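PDB 4DQ6: putative pyridoxal phosphate-dependent transferase, which binds pyridoxal-5'-phosphate and belongs to the class I and II aminotransferase family of fold-type I pyridoxal-phosphate proteins. Local coordinates for residues S23-E26 and T31-L34; L327-F332 and N358-G363; H84-K89 and Y249-D254. All coordinates share one frame; numbering follows the deposited sequence. Where two conformers were deposited one is given.

Interaction 1: residues S23-E26 and T31-L34; sequences SEME and TNDL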
loop_
_atom_site.group_PDB
_atom_site.type_symbol
_atom_site.label_atom_id
_atom_site.label_comp_id
_atom_site.label_asym_id
_atom_site.label_seq_id
_atom_site.Cartn_x
_atom_site.Cartn_y
_atom_site.Cartn_z
ATOM N N SER A 23 16.043 -7.667 -11.936
ATOM C CA SER A 23 15.092 -8.483 -12.693
ATOM C C SER A 23 14.243 -7.769 -13.741
ATOM O O SER A 23 13.656 -8.422 -14.586
ATOM C CB SER A 23 14.133 -9.163 -11.715
ATOM O OG SER A 23 14.899 -10.048 -10.924
ATOM N N GLU A 24 14.151 -6.452 -13.674
ATOM C CA GLU A 24 13.344 -5.661 -14.614
ATOM C C GLU A 24 14.145 -4.859 -15.648
ATOM O O GLU A 24 13.623 -3.954 -16.309
ATOM C CB GLU A 24 12.414 -4.695 -13.843
ATOM C CG GLU A 24 11.278 -5.440 -13.227
ATOM C CD GLU A 24 10.254 -4.586 -12.454
ATOM O OE1 GLU A 24 10.156 -3.350 -12.653
ATOM O OE2 GLU A 24 9.524 -5.196 -11.651
ATOM N N MET A 25 15.401 -5.210 -15.869
ATOM C CA MET A 25 16.128 -4.482 -16.892
ATOM C C MET A 25 15.664 -4.787 -18.319
ATOM O O MET A 25 15.819 -3.931 -19.186
ATOM C CB MET A 25 17.634 -4.718 -16.749
ATOM C CG MET A 25 18.207 -4.000 -15.553
ATOM S SD MET A 25 19.901 -4.394 -15.218
ATOM C CE MET A 25 19.745 -6.087 -14.654
ATOM N N GLU A 26 15.106 -5.980 -18.572
ATOM C CA GLU A 26 14.638 -6.289 -19.932
ATOM C C GLU A 26 13.688 -5.250 -20.525
ATOM O O GLU A 26 13.888 -4.808 -21.655
ATOM C CB GLU A 26 13.961 -7.657 -20.032
ATOM C CG GLU A 26 13.745 -8.066 -21.494
ATOM C CD GLU A 26 13.182 -9.465 -21.647
ATOM O OE1 GLU A 26 12.492 -9.926 -20.705
ATOM O OE2 GLU A 26 13.421 -10.091 -22.713
ATOM N N THR A 31 17.384 -6.050 -22.362
ATOM C CA THR A 31 17.999 -7.264 -21.840
ATOM C C THR A 31 18.166 -7.140 -20.340
ATOM O O THR A 31 18.215 -6.031 -19.840
ATOM C CB THR A 31 19.369 -7.555 -22.493
ATOM O OG1 THR A 31 19.972 -8.688 -21.850
ATOM C CG2 THR A 31 20.285 -6.385 -22.396
ATOM N N ASN A 32 18.209 -8.274 -19.640
ATOM C CA ASN A 32 18.473 -8.366 -18.216
ATOM C C ASN A 32 19.932 -8.749 -17.905
ATOM O O ASN A 32 20.345 -8.786 -16.748
ATOM C CB ASN A 32 17.553 -9.422 -17.604
ATOM C CG ASN A 32 16.707 -8.920 -16.436
ATOM O OD1 ASN A 32 16.564 -7.702 -16.135
ATOM N ND2 ASN A 32 16.059 -9.892 -15.788
ATOM N N ASP A 33 20.714 -9.056 -18.935
ATOM C CA ASP A 33 22.101 -9.433 -18.789
ATOM C C ASP A 33 23.021 -8.210 -18.703
ATOM O O ASP A 33 23.897 -7.995 -19.567
ATOM C CB ASP A 33 22.510 -10.297 -19.969
ATOM C CG ASP A 33 23.778 -11.017 -19.704
ATOM O OD1 ASP A 33 23.982 -11.322 -18.509
ATOM O OD2 ASP A 33 24.552 -11.275 -20.659
ATOM N N LEU A 34 22.781 -7.393 -17.681
ATOM C CA LEU A 34 23.514 -6.175 -17.417
ATOM C C LEU A 34 23.897 -6.086 -15.935
ATOM O O LEU A 34 23.238 -6.643 -15.103
ATOM C CB LEU A 34 22.649 -4.969 -17.779
ATOM C CG LEU A 34 22.143 -4.953 -19.206
ATOM C CD1 LEU A 34 21.131 -3.819 -19.261
ATOM C CD2 LEU A 34 23.274 -4.750 -20.185
#

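Interaction 2: residues L327-F332 and N358-G363; sequences LLWVDF and NSFGIG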
loop_
_atom_site.group_PDB
_atom_site.type_symbol
_atom_site.label_atom_id
_atom_site.label_comp_id
_atom_site.label_asym_id
_atom_site.label_seq_id
_atom_site.Cartn_x
_atom_site.Cartn_y
_atom_site.Cartn_z
ATOM N N LEU A 327 23.809 8.754 -5.223
ATOM C CA LEU A 327 23.633 8.750 -6.653
ATOM C C LEU A 327 24.644 9.712 -7.262
ATOM O O LEU A 327 24.729 10.864 -6.810
ATOM C CB LEU A 327 22.182 9.156 -7.011
ATOM C CG LEU A 327 21.114 8.229 -6.388
ATOM C CD1 LEU A 327 19.710 8.893 -6.513
ATOM C CD2 LEU A 327 21.093 6.814 -6.942
ATOM N N LEU A 328 25.352 9.267 -8.276
ATOM C CA LEU A 328 26.402 10.028 -8.917
ATOM C C LEU A 328 25.901 10.493 -10.294
ATOM O O LEU A 328 25.302 9.716 -11.041
ATOM C CB LEU A 328 27.650 9.127 -9.125
ATOM C CG LEU A 328 28.968 9.856 -9.396
ATOM C CD1 LEU A 328 29.474 10.652 -8.191
ATOM C CD2 LEU A 328 30.021 8.791 -9.815
ATOM N N TRP A 329 26.114 11.767 -10.616
ATOM C CA TRP A 329 25.600 12.402 -11.808
ATOM C C TRP A 329 26.750 12.740 -12.697
ATOM O O TRP A 329 27.544 13.650 -12.382
ATOM C CB TRP A 329 24.842 13.631 -11.371
ATOM C CG TRP A 329 24.077 14.454 -12.414
ATOM C CD1 TRP A 329 24.188 15.844 -12.704
ATOM C CD2 TRP A 329 22.954 14.008 -13.219
ATOM N NE1 TRP A 329 23.295 16.155 -13.586
ATOM C CE2 TRP A 329 22.513 15.143 -13.950
ATOM C CE3 TRP A 329 22.339 12.782 -13.451
ATOM C CZ2 TRP A 329 21.456 15.070 -14.856
ATOM C CZ3 TRP A 329 21.266 12.700 -14.303
ATOM C CH2 TRP A 329 20.848 13.841 -15.038
ATOM N N VAL A 330 26.895 11.978 -13.793
ATOM C CA VAL A 330 28.109 12.034 -14.595
ATOM C C VAL A 330 27.785 12.518 -16.012
ATOM O O VAL A 330 26.883 12.011 -16.645
ATOM C CB VAL A 330 28.770 10.634 -14.688
ATOM C CG1 VAL A 330 30.026 10.670 -15.547
ATOM C CG2 VAL A 330 29.055 10.059 -13.306
ATOM N N ASP A 331 28.506 13.552 -16.453
ATOM C CA ASP A 331 28.329 14.150 -17.750
ATOM C C ASP A 331 29.228 13.433 -18.773
ATOM O O ASP A 331 30.443 13.448 -18.646
ATOM C CB ASP A 331 28.714 15.614 -17.619
ATOM C CG ASP A 331 28.571 16.382 -18.900
ATOM O OD1 ASP A 331 28.025 15.865 -19.889
ATOM O OD2 ASP A 331 29.056 17.534 -18.891
ATOM N N PHE A 332 28.573 12.828 -19.759
ATOM C CA PHE A 332 29.216 12.136 -20.883
ATOM C C PHE A 332 29.220 12.938 -22.176
ATOM O O PHE A 332 29.578 12.434 -23.230
ATOM C CB PHE A 332 28.467 10.837 -21.178
ATOM C CG PHE A 332 28.650 9.753 -20.169
ATOM C CD1 PHE A 332 28.121 9.833 -18.917
ATOM C CD2 PHE A 332 29.320 8.570 -20.538
ATOM C CE1 PHE A 332 28.286 8.798 -18.015
ATOM C CE2 PHE A 332 29.490 7.533 -19.664
ATOM C CZ PHE A 332 28.939 7.636 -18.371
ATOM N N ASN A 358 18.388 11.934 -19.702
ATOM C CA ASN A 358 17.254 12.625 -20.248
ATOM C C ASN A 358 15.924 12.238 -19.595
ATOM O O ASN A 358 14.946 12.997 -19.656
ATOM C CB ASN A 358 17.211 12.564 -21.779
ATOM C CG ASN A 358 16.831 11.219 -22.304
ATOM O OD1 ASN A 358 16.785 10.216 -21.574
ATOM N ND2 ASN A 358 16.567 11.168 -23.612
ATOM N N SER A 359 15.882 11.093 -18.900
ATOM C CA SER A 359 14.682 10.711 -18.179
ATOM C C SER A 359 14.317 11.673 -17.037
ATOM O O SER A 359 13.183 11.700 -16.577
ATOM C CB SER A 359 14.844 9.297 -17.655
ATOM O OG SER A 359 15.709 9.232 -16.489
ATOM N N PHE A 360 15.294 12.482 -16.596
ATOM C CA PHE A 360 15.088 13.494 -15.542
ATOM C C PHE A 360 14.641 14.859 -16.078
ATOM O O PHE A 360 14.471 15.773 -15.307
ATOM C CB PHE A 360 16.348 13.604 -14.705
ATOM C CG PHE A 360 16.772 12.301 -14.064
ATOM C CD1 PHE A 360 16.243 11.868 -12.849
ATOM C CD2 PHE A 360 17.706 11.520 -14.670
ATOM C CE1 PHE A 360 16.626 10.646 -12.262
ATOM C CE2 PHE A 360 18.093 10.288 -14.136
ATOM C CZ PHE A 360 17.570 9.861 -12.899
ATOM N N GLY A 361 14.402 14.978 -17.380
ATOM C CA GLY A 361 13.864 16.203 -17.942
ATOM C C GLY A 361 14.943 17.172 -18.381
ATOM O O GLY A 361 16.069 16.755 -18.780
ATOM N N ILE A 362 14.572 18.444 -18.361
ATOM C CA ILE A 362 15.418 19.491 -18.915
ATOM C C ILE A 362 16.728 19.507 -18.166
ATOM O O ILE A 362 16.710 19.485 -16.960
ATOM C CB ILE A 362 14.693 20.832 -18.803
ATOM C CG1 ILE A 362 13.498 20.808 -19.765
ATOM C CG2 ILE A 362 15.595 22.003 -19.172
ATOM C CD1 ILE A 362 12.456 21.862 -19.482
ATOM N N GLY A 363 17.843 19.534 -18.897
ATOM C CA GLY A 363 19.142 19.567 -18.270
ATOM C C GLY A 363 19.716 18.186 -18.073
ATOM O O GLY A 363 20.884 18.077 -17.644
#

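Interaction 3: residues H84-K89 and Y249-D254; sequences HNWKIK and YVVLPD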
loop_
_atom_site.group_PDB
_atom_site.type_symbol
_atom_site.label_atom_id
_atom_site.label_comp_id
_atom_site.label_asym_id
_atom_site.label_seq_id
_atom_site.Cartn_x
_atom_site.Cartn_y
_atom_site.Cartn_z
ATOM N N HIS A 84 17.979 16.217 12.798
ATOM C CA HIS A 84 17.808 17.444 12.003
ATOM C C HIS A 84 17.506 18.642 12.837
ATOM O O HIS A 84 17.325 19.737 12.286
ATOM C CB HIS A 84 16.720 17.272 10.997
ATOM C CG HIS A 84 16.886 16.069 10.133
ATOM N ND1 HIS A 84 18.014 15.847 9.426
ATOM C CD2 HIS A 84 16.026 15.046 9.832
ATOM C CE1 HIS A 84 17.887 14.692 8.756
ATOM N NE2 HIS A 84 16.673 14.203 9.011
ATOM N N ASN A 85 17.431 18.502 14.145
ATOM C CA ASN A 85 17.064 19.610 15.029
ATOM C C ASN A 85 15.726 20.232 14.630
ATOM O O ASN A 85 15.520 21.438 14.770
ATOM C CB ASN A 85 18.158 20.683 15.023
ATOM C CG ASN A 85 18.246 21.419 16.340
ATOM O OD1 ASN A 85 18.074 20.842 17.452
ATOM N ND2 ASN A 85 18.551 22.720 16.250
ATOM N N TRP A 86 14.798 19.397 14.227
ATOM C CA TRP A 86 13.476 19.832 13.826
ATOM C C TRP A 86 12.486 19.195 14.778
ATOM O O TRP A 86 12.335 17.953 14.792
ATOM C CB TRP A 86 13.225 19.390 12.401
ATOM C CG TRP A 86 11.911 19.837 11.876
ATOM C CD1 TRP A 86 11.175 20.931 12.260
ATOM C CD2 TRP A 86 11.171 19.214 10.810
ATOM N NE1 TRP A 86 10.010 21.011 11.527
ATOM C CE2 TRP A 86 9.985 20.013 10.611
ATOM C CE3 TRP A 86 11.389 18.105 10.007
ATOM C CZ2 TRP A 86 9.018 19.641 9.702
ATOM C CZ3 TRP A 86 10.400 17.756 9.083
ATOM C CH2 TRP A 86 9.288 18.537 8.923
ATOM N N LYS A 87 11.854 20.017 15.596
ATOM C CA LYS A 87 10.844 19.531 16.517
ATOM C C LYS A 87 9.488 19.556 15.841
ATOM O O LYS A 87 8.990 20.620 15.456
ATOM C CB LYS A 87 10.759 20.373 17.798
ATOM C CG LYS A 87 9.734 19.824 18.836
ATOM C CD LYS A 87 10.209 18.513 19.519
ATOM C CE LYS A 87 11.520 18.709 20.312
ATOM N NZ LYS A 87 11.970 17.710 21.341
ATOM N N ILE A 88 8.908 18.374 15.678
ATOM C CA ILE A 88 7.547 18.223 15.158
ATOM C C ILE A 88 6.633 17.642 16.230
ATOM O O ILE A 88 7.094 17.228 17.318
ATOM C CB ILE A 88 7.493 17.326 13.897
ATOM C CG1 ILE A 88 7.858 15.843 14.179
ATOM C CG2 ILE A 88 8.425 17.879 12.810
ATOM C CD1 ILE A 88 7.210 14.839 13.170
ATOM N N LYS A 89 5.327 17.661 15.947
ATOM C CA LYS A 89 4.358 16.995 16.809
ATOM C C LYS A 89 3.929 15.709 16.118
ATOM O O LYS A 89 3.734 15.696 14.915
ATOM C CB LYS A 89 3.157 17.879 17.037
ATOM C CG LYS A 89 3.519 19.133 17.849
ATOM C CD LYS A 89 2.303 20.035 18.020
ATOM C CE LYS A 89 2.666 21.383 18.630
ATOM N NZ LYS A 89 3.068 21.302 20.058
ATOM N N TYR A 249 6.036 8.796 5.490
ATOM C CA TYR A 249 5.190 9.674 6.281
ATOM C C TYR A 249 5.193 11.073 5.684
ATOM O O TYR A 249 6.132 11.449 4.985
ATOM C CB TYR A 249 5.575 9.654 7.774
ATOM C CG TYR A 249 7.023 9.958 8.048
ATOM C CD1 TYR A 249 7.950 8.903 8.076
ATOM C CD2 TYR A 249 7.506 11.263 8.296
ATOM C CE1 TYR A 249 9.276 9.101 8.344
ATOM C CE2 TYR A 249 8.871 11.455 8.572
ATOM C CZ TYR A 249 9.738 10.369 8.560
ATOM O OH TYR A 249 11.074 10.601 8.829
ATOM N N VAL A 250 4.130 11.820 5.989
ATOM C CA VAL A 250 3.978 13.182 5.629
ATOM C C VAL A 250 3.830 13.977 6.900
ATOM O O VAL A 250 3.094 13.582 7.826
ATOM C CB VAL A 250 2.720 13.265 4.762
ATOM C CG1 VAL A 250 2.674 14.646 4.091
ATOM C CG2 VAL A 250 2.669 12.219 3.668
ATOM N N VAL A 251 4.418 15.170 6.888
ATOM C CA VAL A 251 4.391 16.044 8.055
ATOM C C VAL A 251 3.522 17.237 7.632
ATOM O O VAL A 251 3.945 18.051 6.741
ATOM C CB VAL A 251 5.767 16.547 8.505
ATOM C CG1 VAL A 251 5.593 17.445 9.716
ATOM C CG2 VAL A 251 6.697 15.356 8.772
ATOM N N LEU A 252 2.365 17.416 8.279
ATOM C CA LEU A 252 1.441 18.513 7.903
ATOM C C LEU A 252 1.103 19.344 9.172
ATOM O O LEU A 252 0.195 19.035 9.926
ATOM C CB LEU A 252 0.212 17.941 7.232
ATOM C CG LEU A 252 0.368 16.914 6.145
ATOM C CD1 LEU A 252 0.167 15.492 6.706
ATOM C CD2 LEU A 252 -0.605 17.204 5.016
ATOM N N PRO A 253 1.867 20.425 9.377
ATOM C CA PRO A 253 1.656 21.294 10.553
ATOM C C PRO A 253 0.357 22.086 10.518
ATOM O O PRO A 253 -0.082 22.551 11.559
ATOM C CB PRO A 253 2.877 22.229 10.513
ATOM C CG PRO A 253 3.900 21.480 9.729
ATOM C CD PRO A 253 3.103 20.789 8.660
ATOM N N ASP A 254 -0.230 22.264 9.350
ATOM C CA ASP A 254 -1.515 22.964 9.238
ATOM C C ASP A 254 -2.646 21.943 9.305
ATOM O O ASP A 254 -2.744 21.033 8.485
ATOM C CB ASP A 254 -1.531 23.790 7.953
ATOM C CG ASP A 254 -2.807 24.594 7.790
ATOM O OD1 ASP A 254 -3.878 24.129 8.135
ATOM O OD2 ASP A 254 -2.749 25.734 7.307
#

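Interaction 1: residues S23-E26 and T31-L34
OD1 of Asn-32 takes two backbone N-H groups at the start of helix 25-29: Met-25 N lies 2.8 Å from OD1, and Glu-26 N reaches the same OD1 at 3.3 Å. Both bonds are weak, with angles at hydrogen of 126° and 135°. The amide's other end gives a third bond, from ND2 of Asn-32 to O of Ser-23 at 3.1 Å; this donor stands well above the carbonyl plane, so it does not use a lone pair. One side-chain amide thus joins the end of helix 20-23 to the first turn of the next helix, and the three bonds together probably hold it in one orientation. An unusual chi1 of -125° carries the Asn-32 amide there. Met-25 runs roughly perpendicular to Asn-32 and bends at chi3; its SD meets CB of Leu-34 at 3.8 Å, and its CE lies 3.6 Å from Leu-34 O. Within 31-34, Thr-31 OG1 accepts from Asp-33 N at 3.0 Å in an ST turn. Glu-24 turns to the second subunit, OE2 bonding to Thr-67 OG1 and OE1 forming a salt bridge with Arg-272 NH2 of that subunit. Leu-34 and Met-25 continue onto Ala-353 of strand 352-353, and Thr-31 and Leu-34 rest on Val-347 of helix 339-350.

Interaction 2: residues L327-F332 and N358-G363
The aromatic pair of Trp-329 and Phe-360 carries this contact. The two rings meet edge-to-face with an offset: the six-membered ring of Trp-329 turns its edge toward the face of Phe-360, the planes stand at 89°, and the ring centroids are 5.6 Å apart. The approach is made by the CZ3-CH2 edge of the indole, whose CZ3 comes within 3.8 Å of CD2 of Phe-360. The neighbouring CH2 of Trp-329 lies 3.9 Å from that same CD2, while CE2 of Phe-360 is 4.0 Å from CZ3 of Trp-329. With CG of Trp-329 anti to the backbone N (chi1 -175°), the indole extends from the strand toward the phenyl; the CA atoms of Trp-329 and Phe-360 are 11.2 Å apart, a distance spanned by the two side chains, which run antiparallel and partly overlap.

Polar atoms contribute little directly between the segments. The carbonyl O of Gly-363 sits at the indole edge, near the ring plane, 4.1 Å from CZ2 of Trp-329. The buried indole nitrogen is satisfied from elsewhere, since NE1 of Trp-329 is hydrogen-bonded to OH of Tyr-151. Within the second segment, OG of Ser-359 lies over one face of the Phe-360 ring, offset toward its rim, and Gly-361 N bonds to O of Asn-358 at 3.1 Å, closing the short 3-10 turn from which the phenyl projects.

In the fold, Trp-329 belongs to strand 327-331 of the four-stranded antiparallel sheet, between strands 318-319 and 367-371, and its ring stacks on Tyr-367. Phe-360 lies in the connection between strands 355-356 and 367-371, touching Arg-369 and tied through its backbone to Val-123.

Interaction 3: residues H84-K89 and Y249-D254
Trp-86 is the first residue after helix 70-84 to touch the strand-end segment 249-254. Its CG is anti to the backbone N (chi1 -178°), which sends the indole toward Val-251. The far corner of the six-membered ring makes the contact: CH2 of Trp-86 lies 3.9 Å from CG1 of Val-251, and CZ2 of Trp-86 is 4.1 Å from the same methyl. CB and CG2 of Val-251 each lie 4.1 Å from CH2 of Trp-86. The contact is wholly apolar, with the isopropyl group of Val-251 set obliquely against the outer part of the indole.

Val-251 ends strand 248-251 of the seven-stranded mixed sheet, the central sheet of the large domain in fold-type I pyridoxal-phosphate proteins. This strand runs antiparallel to both of its neighbours, 93-96 and 230-234. Here the loop leading from helix 70-84 to strand 93-96, outermost in this chain, packs against the sheet.

Two residues further on, Ile-88 lays its CG2 over one face of the indole, 3.4 Å above the plane of the Trp-86 ring and over its centre. The same CG2 of Ile-88 also approaches CG1 of Val-251 at 4.2 Å. That Val-251 methyl is therefore shared by the tryptophan and the isoleucine. Both loop side chains also rest on Leu-80 of helix 70-84, and Leu-93 of strand 93-96 touches Ile-88 as well as Val-251.

Overall arrangement
The three contacts are separate, with no touch between any two. Interaction 3 lies on the opposite side of the chain's centre from interactions 1 and 2; its centre is about 40 Å from that of interaction 1 and about 31 Å from that of interaction 2. Interactions 1 and 2 are nearer neighbours, with centres about 21 Å apart and nearest atoms about 13 Å apart. Interaction 2 comes closest to a bound pyridoxal-5'-phosphate: the Phe-360 side chain is about 7 Å away, compared with about 12 Å for Glu-24 and about 14 Å for Val-251. Leu-327, in strand 327-331 but outside the ring contact itself, touches Asn-175 of the pyridoxal-5'-phosphate pocket.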